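Local structure of glycosyl hydrolase family 2, TIM barrel domain protein (Faecalibacterium prausnitzii A2-165, 6ED2) at residues Ala489-Leu494 with Pro530-Glu535. The protein is a gut bacterial beta-glucuronidase that probably hydrolyses beta-glucuronides to release glucuronic acid. Residues are numbered along the deposited sequence; the frame is centred on the assembly and turned at random.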
loop_
_atom_site.group_PDB
_atom_site.type_symbol
_atom_site.label_atom_id
_atom_site.label_comp_id
_atom_site.label_asym_id
_atom_site.label_seq_id
_atom_site.Cartn_x
_atom_site.Cartn_y
_atom_site.Cartn_z
ATOM N N ALA A 489 8.334 16.790 -40.039
ATOM C CA ALA A 489 8.215 15.395 -39.622
ATOM C C ALA A 489 7.609 14.529 -40.723
ATOM O O ALA A 489 6.658 14.937 -41.393
ATOM C CB ALA A 489 7.360 15.308 -38.356
ATOM N N ASP A 490 8.168 13.323 -40.906
ATOM C CA ASP A 490 7.584 12.355 -41.838
ATOM C C ASP A 490 6.325 11.715 -41.265
ATOM O O ASP A 490 5.475 11.210 -42.012
ATOM C CB ASP A 490 8.591 11.258 -42.193
ATOM C CG ASP A 490 9.889 11.806 -42.774
ATOM O OD1 ASP A 490 9.842 12.704 -43.651
ATOM O OD2 ASP A 490 10.966 11.323 -42.368
ATOM N N PHE A 491 6.216 11.671 -39.945
ATOM C CA PHE A 491 4.978 11.306 -39.287
ATOM C C PHE A 491 4.973 12.104 -38.003
ATOM O O PHE A 491 6.036 12.442 -37.476
ATOM C CB PHE A 491 4.846 9.784 -39.061
ATOM C CG PHE A 491 5.893 9.186 -38.132
ATOM C CD1 PHE A 491 5.646 9.063 -36.770
ATOM C CD2 PHE A 491 7.105 8.731 -38.626
ATOM C CE1 PHE A 491 6.595 8.504 -35.916
ATOM C CE2 PHE A 491 8.071 8.176 -37.775
ATOM C CZ PHE A 491 7.806 8.058 -36.419
ATOM N N VAL A 492 3.793 12.483 -37.560
ATOM C CA VAL A 492 3.673 13.346 -36.393
ATOM C C VAL A 492 3.514 12.471 -35.156
ATOM O O VAL A 492 2.803 11.456 -35.189
ATOM C CB VAL A 492 2.503 14.335 -36.572
ATOM C CG1 VAL A 492 2.248 15.118 -35.299
ATOM C CG2 VAL A 492 2.832 15.310 -37.725
ATOM N N SER A 493 4.213 12.844 -34.075
ATOM C CA SER A 493 4.142 12.172 -32.777
ATOM C C SER A 493 3.646 13.168 -31.744
ATOM O O SER A 493 4.295 14.195 -31.510
ATOM C CB SER A 493 5.513 11.630 -32.348
ATOM O OG SER A 493 6.032 10.704 -33.286
ATOM N N LEU A 494 2.516 12.865 -31.110
ATOM C CA LEU A 494 1.928 13.778 -30.141
ATOM C C LEU A 494 2.078 13.231 -28.728
ATOM O O LEU A 494 1.878 12.034 -28.491
ATOM C CB LEU A 494 0.439 14.025 -30.435
ATOM C CG LEU A 494 0.056 14.723 -31.750
ATOM C CD1 LEU A 494 -1.455 14.981 -31.790
ATOM C CD2 LEU A 494 0.831 16.030 -31.966
ATOM N N PRO A 530 1.001 9.682 -41.473
ATOM C CA PRO A 530 0.558 9.044 -40.220
ATOM C C PRO A 530 0.794 9.954 -39.025
ATOM O O PRO A 530 1.723 10.768 -38.994
ATOM C CB PRO A 530 1.420 7.777 -40.124
ATOM C CG PRO A 530 2.083 7.613 -41.451
ATOM C CD PRO A 530 2.121 8.967 -42.104
ATOM N N LEU A 531 -0.087 9.833 -38.046
ATOM C CA LEU A 531 0.114 10.419 -36.734
ATOM C C LEU A 531 0.109 9.292 -35.711
ATOM O O LEU A 531 -0.673 8.341 -35.828
ATOM C CB LEU A 531 -0.975 11.456 -36.417
ATOM C CG LEU A 531 -0.834 12.299 -35.141
ATOM C CD1 LEU A 531 -1.387 13.743 -35.366
ATOM C CD2 LEU A 531 -1.540 11.610 -33.973
ATOM N N ILE A 532 1.007 9.376 -34.732
ATOM C CA ILE A 532 1.003 8.458 -33.608
ATOM C C ILE A 532 1.032 9.269 -32.328
ATOM O O ILE A 532 1.419 10.445 -32.308
ATOM C CB ILE A 532 2.182 7.469 -33.616
ATOM C CG1 ILE A 532 3.484 8.171 -33.243
ATOM C CG2 ILE A 532 2.298 6.777 -34.944
ATOM C CD1 ILE A 532 4.621 7.178 -33.053
ATOM N N PHE A 533 0.617 8.621 -31.248
ATOM C CA PHE A 533 0.756 9.192 -29.922
ATOM C C PHE A 533 1.957 8.558 -29.240
ATOM O O PHE A 533 2.089 7.330 -29.196
ATOM C CB PHE A 533 -0.531 9.015 -29.120
ATOM C CG PHE A 533 -1.645 9.899 -29.619
ATOM C CD1 PHE A 533 -1.839 11.156 -29.076
ATOM C CD2 PHE A 533 -2.453 9.492 -30.676
ATOM C CE1 PHE A 533 -2.838 11.987 -29.568
ATOM C CE2 PHE A 533 -3.469 10.306 -31.161
ATOM C CZ PHE A 533 -3.654 11.553 -30.616
ATOM N N THR A 534 2.860 9.397 -28.768
ATOM C CA THR A 534 4.046 8.919 -28.089
ATOM C C THR A 534 3.986 9.123 -26.583
ATOM O O THR A 534 4.834 8.574 -25.871
ATOM C CB THR A 534 5.297 9.608 -28.661
ATOM O OG1 THR A 534 5.004 10.991 -28.900
ATOM C CG2 THR A 534 5.711 8.940 -29.966
ATOM N N GLU A 535 3.031 9.906 -26.079
ATOM C CA GLU A 535 2.768 9.957 -24.645
ATOM C C GLU A 535 1.294 10.228 -24.410
ATOM O O GLU A 535 0.646 10.946 -25.181
ATOM C CB GLU A 535 3.582 11.033 -23.914
ATOM C CG GLU A 535 5.060 10.772 -23.944
ATOM C CD GLU A 535 5.830 11.677 -23.050
ATOM O OE1 GLU A 535 5.216 12.252 -22.118
ATOM O OE2 GLU A 535 7.057 11.793 -23.277
#
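V492 and P530 begin a parallel ladder of backbone hydrogen bonds, with V492 N 3.0 Å from P530 O. Proline suits this start because the ladder needs only its carbonyl. I532 then uses both its polar backbone atoms: its N gives a nearly straight bond to V492 O (2.8 Å), and its O accepts from L494 N at 2.9 Å. At the far end L494 O accepts T534 N at 2.8 Å and a weak second bond from E535 N.

Apolar contacts line one face, where V492, L494, L531 and F533 pack toward helix 508-525. The chi1 of L531, -173°, carries its branch over this face, where CD1 touches both V492 CG1 and L494 CD1, the latter 3.8 Å away. L494 crosses L531 at about a right angle, while its CB meets F533 CD1 at 3.9 Å, the two side chains crossing obliquely. Bulky apolar residues suit the layer between barrel and helix: W522 touches V492, L494 and L531, and F533 stacks on F568. Cutting L531 back to an alanine would probably open a gap beside W522 and deprive V492 CG1 and L494 CD1 of the methyl both now touch.

The opposite face is mixed. I532 CG1 sits between its backbone N and carbonyl carbon (chi1 73°), turning CD1 to within 3.7 Å of F491 CE1 and placing CG1 beside S493 OG. Serine and threonine suit the barrel interior, being small and able to hydrogen-bond, so neither buried hydroxyl goes unpaired.

The pair belongs to the beta-alpha-beta unit of TIM-barrel strands six and seven; E535, salt-bridged to R353 and bonded to Y497, ends strand seven, where family 2 glycosidases carry their catalytic nucleophile. The chemistry implies division of labour: backbone bonds set the register, bulky apolar side chains fill the layer against the helix, and inside, S493 OG reaches T471 on the next strand while T534 OG1 bonds N495 on the partner strand.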